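Putative transcriptional regulator (Streptomyces coelicolor, PDB 2ZB9) probably binds regulatory DNA as a helix-turn-helix transcription factor of the TetR family. Local coordinates at residues 56-59 / 60-64; 128-131 / 132-135; 138-141 / 142-145. All blocks are in the same frame, centred on the assembly; numbering follows the deposited sequence.

Contact 1: residues 56-59 / 60-64; sequences SKTT and LYKWW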
ATOM      1  N   SER A  56     -12.854  -7.267 -33.640  1.00 36.56           N
ATOM      2  CA  SER A  56     -13.575  -8.426 -33.123  1.00 39.02           C
ATOM      3  C   SER A  56     -13.082  -8.911 -31.767  1.00 38.39           C
ATOM      4  O   SER A  56     -11.910  -8.766 -31.428  1.00 39.97           O
ATOM      5  CB  SER A  56     -13.502  -9.586 -34.120  1.00 37.67           C
ATOM      6  OG  SER A  56     -12.173 -10.073 -34.219  1.00 40.63           O
ATOM      7  N   LYS A  57     -13.992  -9.497 -31.000  1.00 38.39           N
ATOM      8  CA  LYS A  57     -13.664 -10.027 -29.684  1.00 42.50           C
ATOM      9  C   LYS A  57     -12.603 -11.113 -29.796  1.00 42.42           C
ATOM     10  O   LYS A  57     -11.758 -11.258 -28.913  1.00 41.58           O
ATOM     11  CB  LYS A  57     -14.918 -10.595 -29.019  1.00 44.31           C
ATOM     12  CG  LYS A  57     -15.967  -9.551 -28.692  1.00 48.41           C
ATOM     13  CD  LYS A  57     -17.336 -10.184 -28.481  1.00 51.72           C
ATOM     14  CE  LYS A  57     -17.334 -11.191 -27.343  1.00 53.62           C
ATOM     15  NZ  LYS A  57     -18.651 -11.889 -27.249  1.00 54.94           N
ATOM     16  N   THR A  58     -12.652 -11.871 -30.888  1.00 42.96           N
ATOM     17  CA  THR A  58     -11.694 -12.946 -31.131  1.00 43.04           C
ATOM     18  C   THR A  58     -10.278 -12.421 -30.968  1.00 43.05           C
ATOM     19  O   THR A  58      -9.452 -13.016 -30.280  1.00 44.63           O
ATOM     20  CB  THR A  58     -11.841 -13.512 -32.558  1.00 44.42           C
ATOM     21  OG1 THR A  58     -13.125 -14.133 -32.692  1.00 44.96           O
ATOM     22  CG2 THR A  58     -10.749 -14.534 -32.848  1.00 43.58           C
ATOM     23  N   THR A  59     -10.007 -11.298 -31.616  1.00 43.33           N
ATOM     24  CA  THR A  59      -8.698 -10.675 -31.547  1.00 42.93           C
ATOM     25  C   THR A  59      -8.442 -10.166 -30.126  1.00 41.05           C
ATOM     26  O   THR A  59      -7.339 -10.302 -29.600  1.00 41.23           O
ATOM     27  CB  THR A  59      -8.616  -9.505 -32.533  1.00 42.28           C
ATOM     28  OG1 THR A  59      -8.991  -9.962 -33.840  1.00 46.98           O
ATOM     29  CG2 THR A  59      -7.213  -8.952 -32.582  1.00 45.11           C
ATOM     30  N   LEU A  60      -9.471  -9.590 -29.510  1.00 38.72           N
ATOM     31  CA  LEU A  60      -9.365  -9.064 -28.151  1.00 38.22           C
ATOM     32  C   LEU A  60      -8.961 -10.161 -27.167  1.00 38.23           C
ATOM     33  O   LEU A  60      -8.027  -9.994 -26.382  1.00 37.67           O
ATOM     34  CB  LEU A  60     -10.702  -8.451 -27.730  1.00 34.24           C
ATOM     35  CG  LEU A  60     -10.941  -6.947 -27.901  1.00 35.44           C
ATOM     36  CD1 LEU A  60     -10.243  -6.399 -29.137  1.00 32.60           C
ATOM     37  CD2 LEU A  60     -12.437  -6.703 -27.951  1.00 31.06           C
ATOM     38  N   TYR A  61      -9.662 -11.285 -27.222  1.00 40.06           N
ATOM     39  CA  TYR A  61      -9.373 -12.412 -26.341  1.00 42.17           C
ATOM     40  C   TYR A  61      -7.927 -12.894 -26.479  1.00 43.15           C
ATOM     41  O   TYR A  61      -7.313 -13.319 -25.501  1.00 44.52           O
ATOM     42  CB  TYR A  61     -10.343 -13.560 -26.636  1.00 43.01           C
ATOM     43  CG  TYR A  61     -11.763 -13.316 -26.157  1.00 44.68           C
ATOM     44  CD1 TYR A  61     -12.846 -13.922 -26.794  1.00 47.75           C
ATOM     45  CD2 TYR A  61     -12.022 -12.496 -25.061  1.00 46.74           C
ATOM     46  CE1 TYR A  61     -14.156 -13.713 -26.353  1.00 49.09           C
ATOM     47  CE2 TYR A  61     -13.326 -12.282 -24.608  1.00 48.86           C
ATOM     48  CZ  TYR A  61     -14.388 -12.892 -25.260  1.00 50.33           C
ATOM     49  OH  TYR A  61     -15.679 -12.679 -24.824  1.00 53.00           O
ATOM     50  N   LYS A  62      -7.382 -12.815 -27.687  1.00 44.99           N
ATOM     51  CA  LYS A  62      -6.006 -13.246 -27.931  1.00 46.69           C
ATOM     52  C   LYS A  62      -4.985 -12.365 -27.219  1.00 46.51           C
ATOM     53  O   LYS A  62      -3.993 -12.862 -26.677  1.00 47.46           O
ATOM     54  CB  LYS A  62      -5.685 -13.223 -29.427  1.00 49.34           C
ATOM     55  CG  LYS A  62      -6.495 -14.166 -30.292  1.00 53.15           C
ATOM     56  CD  LYS A  62      -6.025 -14.042 -31.734  1.00 55.60           C
ATOM     57  CE  LYS A  62      -6.859 -14.872 -32.694  1.00 57.39           C
ATOM     58  NZ  LYS A  62      -6.381 -14.652 -34.090  1.00 59.23           N
ATOM     59  N   TRP A  63      -5.217 -11.056 -27.241  1.00 44.36           N
ATOM     60  CA  TRP A  63      -4.299 -10.115 -26.610  1.00 43.27           C
ATOM     61  C   TRP A  63      -4.506  -9.951 -25.107  1.00 41.41           C
ATOM     62  O   TRP A  63      -3.556  -9.680 -24.375  1.00 40.33           O
ATOM     63  CB  TRP A  63      -4.398  -8.747 -27.283  1.00 43.47           C
ATOM     64  CG  TRP A  63      -3.931  -8.734 -28.698  1.00 44.76           C
ATOM     65  CD1 TRP A  63      -2.954  -9.514 -29.246  1.00 44.69           C
ATOM     66  CD2 TRP A  63      -4.355  -7.838 -29.730  1.00 45.59           C
ATOM     67  NE1 TRP A  63      -2.740  -9.156 -30.553  1.00 45.68           N
ATOM     68  CE2 TRP A  63      -3.587  -8.129 -30.878  1.00 46.20           C
ATOM     69  CE3 TRP A  63      -5.310  -6.814 -29.796  1.00 46.38           C
ATOM     70  CZ2 TRP A  63      -3.741  -7.433 -32.081  1.00 47.00           C
ATOM     71  CZ3 TRP A  63      -5.465  -6.119 -30.995  1.00 48.02           C
ATOM     72  CH2 TRP A  63      -4.682  -6.434 -32.120  1.00 47.16           C
ATOM     73  N   TRP A  64      -5.742 -10.104 -24.649  1.00 39.87           N
ATOM     74  CA  TRP A  64      -6.039  -9.969 -23.227  1.00 40.15           C
ATOM     75  C   TRP A  64      -6.886 -11.146 -22.776  1.00 41.54           C
ATOM     76  O   TRP A  64      -8.100 -11.174 -22.981  1.00 42.69           O
ATOM     77  CB  TRP A  64      -6.761  -8.647 -22.959  1.00 35.88           C
ATOM     78  CG  TRP A  64      -5.941  -7.471 -23.371  1.00 33.00           C
ATOM     79  CD1 TRP A  64      -4.868  -6.948 -22.709  1.00 31.31           C
ATOM     80  CD2 TRP A  64      -6.063  -6.725 -24.587  1.00 32.79           C
ATOM     81  NE1 TRP A  64      -4.309  -5.926 -23.440  1.00 32.18           N
ATOM     82  CE2 TRP A  64      -5.022  -5.769 -24.603  1.00 30.94           C
ATOM     83  CE3 TRP A  64      -6.950  -6.772 -25.674  1.00 29.35           C
ATOM     84  CZ2 TRP A  64      -4.840  -4.870 -25.654  1.00 30.10           C
ATOM     85  CZ3 TRP A  64      -6.771  -5.877 -26.722  1.00 29.69           C
ATOM     86  CH2 TRP A  64      -5.724  -4.940 -26.705  1.00 29.86           C
TER

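Contact 2: residues 128-131 / 132-135; sequences LATA and YRQL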
ATOM      1  N   LEU A 128      -5.327 -12.220 -10.807  1.00 32.18           N
ATOM      2  CA  LEU A 128      -5.411 -10.777 -10.960  1.00 32.78           C
ATOM      3  C   LEU A 128      -4.140 -10.130 -10.393  1.00 32.14           C
ATOM      4  O   LEU A 128      -3.589  -9.196 -10.986  1.00 33.29           O
ATOM      5  CB  LEU A 128      -6.662 -10.242 -10.251  1.00 32.73           C
ATOM      6  CG  LEU A 128      -6.944  -8.743 -10.386  1.00 32.58           C
ATOM      7  CD1 LEU A 128      -7.116  -8.386 -11.859  1.00 34.61           C
ATOM      8  CD2 LEU A 128      -8.193  -8.379  -9.595  1.00 32.24           C
ATOM      9  N   ALA A 129      -3.671 -10.636  -9.256  1.00 30.34           N
ATOM     10  CA  ALA A 129      -2.460 -10.109  -8.633  1.00 30.81           C
ATOM     11  C   ALA A 129      -1.295 -10.226  -9.612  1.00 30.18           C
ATOM     12  O   ALA A 129      -0.500  -9.303  -9.758  1.00 32.17           O
ATOM     13  CB  ALA A 129      -2.146 -10.876  -7.338  1.00 29.29           C
ATOM     14  N   THR A 130      -1.197 -11.364 -10.288  1.00 30.86           N
ATOM     15  CA  THR A 130      -0.127 -11.571 -11.256  1.00 31.39           C
ATOM     16  C   THR A 130      -0.222 -10.578 -12.408  1.00 29.44           C
ATOM     17  O   THR A 130       0.788 -10.028 -12.845  1.00 30.47           O
ATOM     18  CB  THR A 130      -0.160 -13.008 -11.820  1.00 32.71           C
ATOM     19  OG1 THR A 130       0.176 -13.929 -10.775  1.00 33.83           O
ATOM     20  CG2 THR A 130       0.829 -13.165 -12.972  1.00 30.76           C
ATOM     21  N   ALA A 131      -1.438 -10.345 -12.895  1.00 30.58           N
ATOM     22  CA  ALA A 131      -1.658  -9.407 -13.993  1.00 29.67           C
ATOM     23  C   ALA A 131      -1.367  -7.966 -13.555  1.00 28.81           C
ATOM     24  O   ALA A 131      -0.870  -7.152 -14.338  1.00 28.68           O
ATOM     25  CB  ALA A 131      -3.091  -9.521 -14.493  1.00 30.69           C
ATOM     26  N   TYR A 132      -1.685  -7.650 -12.306  1.00 28.19           N
ATOM     27  CA  TYR A 132      -1.446  -6.305 -11.797  1.00 27.20           C
ATOM     28  C   TYR A 132       0.050  -5.975 -11.873  1.00 27.35           C
ATOM     29  O   TYR A 132       0.443  -4.875 -12.287  1.00 26.80           O
ATOM     30  CB  TYR A 132      -1.935  -6.198 -10.352  1.00 28.49           C
ATOM     31  CG  TYR A 132      -1.901  -4.789  -9.811  1.00 30.66           C
ATOM     32  CD1 TYR A 132      -3.000  -3.942  -9.945  1.00 30.03           C
ATOM     33  CD2 TYR A 132      -0.751  -4.289  -9.197  1.00 28.69           C
ATOM     34  CE1 TYR A 132      -2.956  -2.629  -9.477  1.00 31.94           C
ATOM     35  CE2 TYR A 132      -0.696  -2.979  -8.728  1.00 30.75           C
ATOM     36  CZ  TYR A 132      -1.800  -2.154  -8.872  1.00 30.24           C
ATOM     37  OH  TYR A 132      -1.742  -0.859  -8.415  1.00 29.43           O
ATOM     38  N   ARG A 133       0.882  -6.933 -11.481  1.00 25.90           N
ATOM     39  CA  ARG A 133       2.331  -6.747 -11.523  1.00 27.08           C
ATOM     40  C   ARG A 133       2.863  -6.719 -12.958  1.00 27.15           C
ATOM     41  O   ARG A 133       3.621  -5.823 -13.337  1.00 26.74           O
ATOM     42  CB  ARG A 133       3.043  -7.869 -10.750  1.00 28.76           C
ATOM     43  CG  ARG A 133       2.819  -7.848  -9.234  1.00 36.21           C
ATOM     44  CD  ARG A 133       3.843  -8.725  -8.502  1.00 35.97           C
ATOM     45  NE  ARG A 133       3.633 -10.153  -8.741  1.00 39.70           N
ATOM     46  CZ  ARG A 133       2.672 -10.876  -8.166  1.00 41.66           C
ATOM     47  NH1 ARG A 133       1.830 -10.308  -7.311  1.00 40.47           N
ATOM     48  NH2 ARG A 133       2.548 -12.167  -8.449  1.00 41.84           N
ATOM     49  N   GLN A 134       2.461  -7.694 -13.763  1.00 26.55           N
ATOM     50  CA  GLN A 134       2.948  -7.771 -15.139  1.00 29.14           C
ATOM     51  C   GLN A 134       2.516  -6.637 -16.052  1.00 28.45           C
ATOM     52  O   GLN A 134       3.285  -6.202 -16.902  1.00 28.11           O
ATOM     53  CB  GLN A 134       2.544  -9.111 -15.769  1.00 31.67           C
ATOM     54  CG  GLN A 134       3.365 -10.288 -15.246  1.00 39.06           C
ATOM     55  CD  GLN A 134       2.877 -11.644 -15.746  1.00 42.22           C
ATOM     56  OE1 GLN A 134       3.516 -12.669 -15.504  1.00 43.43           O
ATOM     57  NE2 GLN A 134       1.741 -11.655 -16.438  1.00 41.54           N
ATOM     58  N   LEU A 135       1.295  -6.147 -15.872  1.00 28.86           N
ATOM     59  CA  LEU A 135       0.786  -5.093 -16.735  1.00 28.41           C
ATOM     60  C   LEU A 135       0.846  -3.679 -16.156  1.00 28.60           C
ATOM     61  O   LEU A 135       0.743  -2.704 -16.897  1.00 28.73           O
ATOM     62  CB  LEU A 135      -0.649  -5.437 -17.146  1.00 28.30           C
ATOM     63  CG  LEU A 135      -0.784  -6.783 -17.870  1.00 30.42           C
ATOM     64  CD1 LEU A 135      -2.258  -7.134 -18.033  1.00 30.76           C
ATOM     65  CD2 LEU A 135      -0.083  -6.714 -19.231  1.00 30.69           C
TER
HETATM   66  O   HOH W   1       0.355  -8.127  -7.209  1.00 35.40           O
HETATM   67  O   HOH W   2      -0.229 -13.878  -7.853  1.00 44.28           O

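Contact 3: residues 138-141 / 142-145; sequences AQRR and ALAA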
ATOM      1  N   ALA A 138       4.953  -3.562 -11.993  1.00 25.92           N
ATOM      2  CA  ALA A 138       6.342  -3.880 -12.311  1.00 28.01           C
ATOM      3  C   ALA A 138       6.957  -2.814 -13.209  1.00 27.65           C
ATOM      4  O   ALA A 138       8.078  -2.365 -12.971  1.00 26.88           O
ATOM      5  CB  ALA A 138       6.448  -5.251 -12.980  1.00 29.77           C
ATOM      6  N   GLN A 139       6.221  -2.410 -14.241  1.00 27.50           N
ATOM      7  CA  GLN A 139       6.704  -1.395 -15.163  1.00 28.65           C
ATOM      8  C   GLN A 139       6.740  -0.010 -14.510  1.00 26.68           C
ATOM      9  O   GLN A 139       7.645   0.764 -14.777  1.00 26.44           O
ATOM     10  CB  GLN A 139       5.817  -1.338 -16.408  1.00 33.74           C
ATOM     11  CG  GLN A 139       5.606  -2.672 -17.100  1.00 41.11           C
ATOM     12  CD  GLN A 139       4.592  -2.578 -18.226  1.00 44.85           C
ATOM     13  OE1 GLN A 139       4.866  -1.993 -19.277  1.00 48.28           O
ATOM     14  NE2 GLN A 139       3.404  -3.135 -18.004  1.00 46.96           N
ATOM     15  N   ARG A 140       5.759   0.312 -13.667  1.00 24.64           N
ATOM     16  CA  ARG A 140       5.775   1.624 -13.016  1.00 28.01           C
ATOM     17  C   ARG A 140       7.050   1.701 -12.181  1.00 27.36           C
ATOM     18  O   ARG A 140       7.779   2.695 -12.224  1.00 26.21           O
ATOM     19  CB  ARG A 140       4.558   1.818 -12.101  1.00 26.87           C
ATOM     20  CG  ARG A 140       3.197   1.904 -12.798  1.00 29.91           C
ATOM     21  CD  ARG A 140       3.098   3.074 -13.778  1.00 30.92           C
ATOM     22  NE  ARG A 140       3.852   4.245 -13.338  1.00 29.15           N
ATOM     23  CZ  ARG A 140       4.227   5.231 -14.147  1.00 30.16           C
ATOM     24  NH1 ARG A 140       3.900   5.190 -15.436  1.00 28.32           N
ATOM     25  NH2 ARG A 140       4.984   6.220 -13.692  1.00 25.32           N
ATOM     26  N   ARG A 141       7.316   0.636 -11.429  1.00 26.78           N
ATOM     27  CA  ARG A 141       8.507   0.561 -10.590  1.00 27.39           C
ATOM     28  C   ARG A 141       9.796   0.738 -11.366  1.00 27.13           C
ATOM     29  O   ARG A 141      10.685   1.467 -10.934  1.00 28.07           O
ATOM     30  CB  ARG A 141       8.587  -0.781  -9.878  1.00 27.03           C
ATOM     31  CG  ARG A 141       7.777  -0.868  -8.626  1.00 31.46           C
ATOM     32  CD  ARG A 141       8.322  -1.987  -7.766  1.00 33.90           C
ATOM     33  NE  ARG A 141       7.630  -2.023  -6.496  1.00 38.39           N
ATOM     34  CZ  ARG A 141       8.192  -1.764  -5.325  1.00 35.25           C
ATOM     35  NH1 ARG A 141       9.481  -1.449  -5.243  1.00 33.84           N
ATOM     36  NH2 ARG A 141       7.445  -1.813  -4.237  1.00 37.46           N
ATOM     37  N   ALA A 142       9.906   0.041 -12.494  1.00 26.85           N
ATOM     38  CA  ALA A 142      11.105   0.118 -13.320  1.00 27.58           C
ATOM     39  C   ALA A 142      11.309   1.542 -13.806  1.00 27.42           C
ATOM     40  O   ALA A 142      12.433   2.028 -13.868  1.00 30.45           O
ATOM     41  CB  ALA A 142      10.992  -0.842 -14.513  1.00 25.09           C
ATOM     42  N   LEU A 143      10.210   2.208 -14.148  1.00 27.06           N
ATOM     43  CA  LEU A 143      10.248   3.588 -14.631  1.00 27.01           C
ATOM     44  C   LEU A 143      10.774   4.492 -13.510  1.00 27.09           C
ATOM     45  O   LEU A 143      11.624   5.350 -13.730  1.00 27.73           O
ATOM     46  CB  LEU A 143       8.835   4.021 -15.052  1.00 26.18           C
ATOM     47  CG  LEU A 143       8.463   4.345 -16.509  1.00 30.70           C
ATOM     48  CD1 LEU A 143       9.470   3.774 -17.511  1.00 26.99           C
ATOM     49  CD2 LEU A 143       7.056   3.810 -16.773  1.00 21.55           C
ATOM     50  N   ALA A 144      10.273   4.288 -12.300  1.00 26.43           N
ATOM     51  CA  ALA A 144      10.715   5.082 -11.162  1.00 27.03           C
ATOM     52  C   ALA A 144      12.168   4.757 -10.772  1.00 27.91           C
ATOM     53  O   ALA A 144      12.992   5.658 -10.578  1.00 27.78           O
ATOM     54  CB  ALA A 144       9.782   4.846  -9.981  1.00 23.31           C
ATOM     55  N   ALA A 145      12.487   3.472 -10.660  1.00 29.35           N
ATOM     56  CA  ALA A 145      13.838   3.065 -10.283  1.00 30.35           C
ATOM     57  C   ALA A 145      14.849   3.597 -11.295  1.00 31.85           C
ATOM     58  O   ALA A 145      15.967   3.969 -10.939  1.00 31.98           O
ATOM     59  CB  ALA A 145      13.921   1.547 -10.198  1.00 30.43           C
TER

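Contact 1: residues 56-59 / 60-64
The indole of Trp63 carries the methyl group of Thr59 on one face: CG2 stands 3.6 Å from the centroid of the six-membered ring and 13° off its normal, a CH-pi contact between residues one helical turn apart. CG2 is anti to the backbone N of Thr59, which carries the methyl over the indole while OG1, on the side of the backbone N, donates a hydrogen bond to Ser56 OG, 3.2 Å away. In the plane of the indole, at its edge, lies CZ3 of Trp64, whose own ring takes Trp63 CB on one face. The phenol of Tyr61 has Lys57 CB over one face, and the lysine chain runs alongside the ring until its bend at chi3 (60°) brings CE to 3.4 Å from Tyr61 OH; beyond it, NZ forms a salt bridge with Glu47. With the Trp63 indole cut back to an alanine, the Thr59 methyl would probably lose its aromatic cover and a gap would open beside Val24 of helix 20-39. On the outer side, Lys62 stretches out next to Thr58, its CE 3.9 Å from Thr58 CG2. Ser56 sits at the N-cap, and its carbonyl O receives Leu60 N at 3.2 Å. The Tyr61 N to Lys57 O bond is shorter and straighter, 2.7 Å with an N-H...O angle of 171°. Buried Leu60 packs on Phe46, Val49 and Ala50 of helix 46-53, joining the two helices of the predicted helix-turn-helix; helix 57-63 is the second of them, the position of the recognition helix in TetR-family DNA-binding domains.

Contact 2: residues 128-131 / 132-135
Arg133 folds back over the preceding turn, toward Ala129 and Thr130, in a water-bridged contact within a single helix, near the start of the long helix 126-153 of the TetR-type C-terminal domain. The arginine chain bends at chi3 (-70°), which lays one face of its guanidinium over Ala129 O and Thr130 CA. NH1 lies 3.5 Å from Ala129 O, and a water also bridges the pair: it donates to Ala129 O at 2.9 Å and accepts a weak bond from NH1. A second water joins NH2, again weakly, to Thr130 OG1, 3.0 Å from that water. The same hydroxyl is hydrogen-bonded to the carbonyl of Ala126. Ala129 O thus receives both a water and the backbone N of Arg133, the latter at 3.2 Å. Thr130 divides its two branches: with OG1 engaged in this way, CG2 lies beside the extended Gln134 chain, 3.7 Å from OE1. Regular backbone bonds carry the helix through the segment, among them Leu135 N to Ala131 O at 2.8 Å, and the helix widens to a pi-type turn at 133-135. Ala131 CB meets Leu135 CD1 loosely, at 4.4 Å. Tyr132 leaves the helix in a different direction from Arg133: its CG is anti to the backbone N (chi1 -172°), and the buried ring packs on Leu115 and Ile119 of helix 110-122. Leu128 and Leu135 both reach Leu72 of helix 67-83, while Tyr132 and Arg133 pack against Ile180 and Asp182 of the second subunit, so the turn is set between two helices of its own chain and the partner.

Contact 3: residues 138-141 / 142-145
Arg140 and Leu143 bring charged and apolar groups together three residues apart: Leu143 CD2 sits over one face of the guanidinium, 3.7 Å from Arg140 NH1. The arginine reaches this place by curling. Its CB leaves the helix away from residues 142-145, but successive bends at chi2 (-60°) and chi3 (-34°) swing the end of the chain back toward Leu143. NH2 of the same group is hydrogen-bonded to the carbonyl of Leu83, which probably helps to fix the guanidinium in this turned position, and Phe76 and Phe85 pack against the side chain. Leu143 CD2 also lies 3.7 Å from Gln139 O. These residues lie midway along helix 126-153, the long helix of the TetR-type C-terminal domain, whose i to i+4 backbone bonds run on unbroken here. Ala145 N donates to Arg141 O at 2.7 Å, with an N-H...O angle of 172°, and Ala144 N to Arg140 O at 3.0 Å. Arg141 contrasts with its neighbour: its chain is extended from CG to NE, carrying the guanidinium off to helix 163-179, where NH2 forms a salt bridge with Asp168 and NH1 a hydrogen bond with Gln164, while Ala144 touches Trp171, and Ala145 touches Val163 and Gln164, of the same helix. Across the subunit boundary, Ala138 packs on Asp182 and Arg141 on His176 of the second subunit.

Overall arrangement
Contact 1 lies at the surface of the predicted DNA-binding part, its centre about 24 Å from that of the chain, and neither of its segments is touched by the other subunit. Contacts 2 and 3 share helix 126-153, their centres about 14 Å apart, and are joined through Arg133 O and Ala138 N, 2.9 Å apart in a probable hydrogen bond; both meet the second subunit. Contact 2 is still largely a surface contact, whereas contact 3 is partly buried. The chemistry differs too: aromatic rings paired with methyl and lysine chains in contact 1, water bridges to an arginine in contact 2, and in contact 3 a leucine against one arginine, with both arginines bonded to other protein groups.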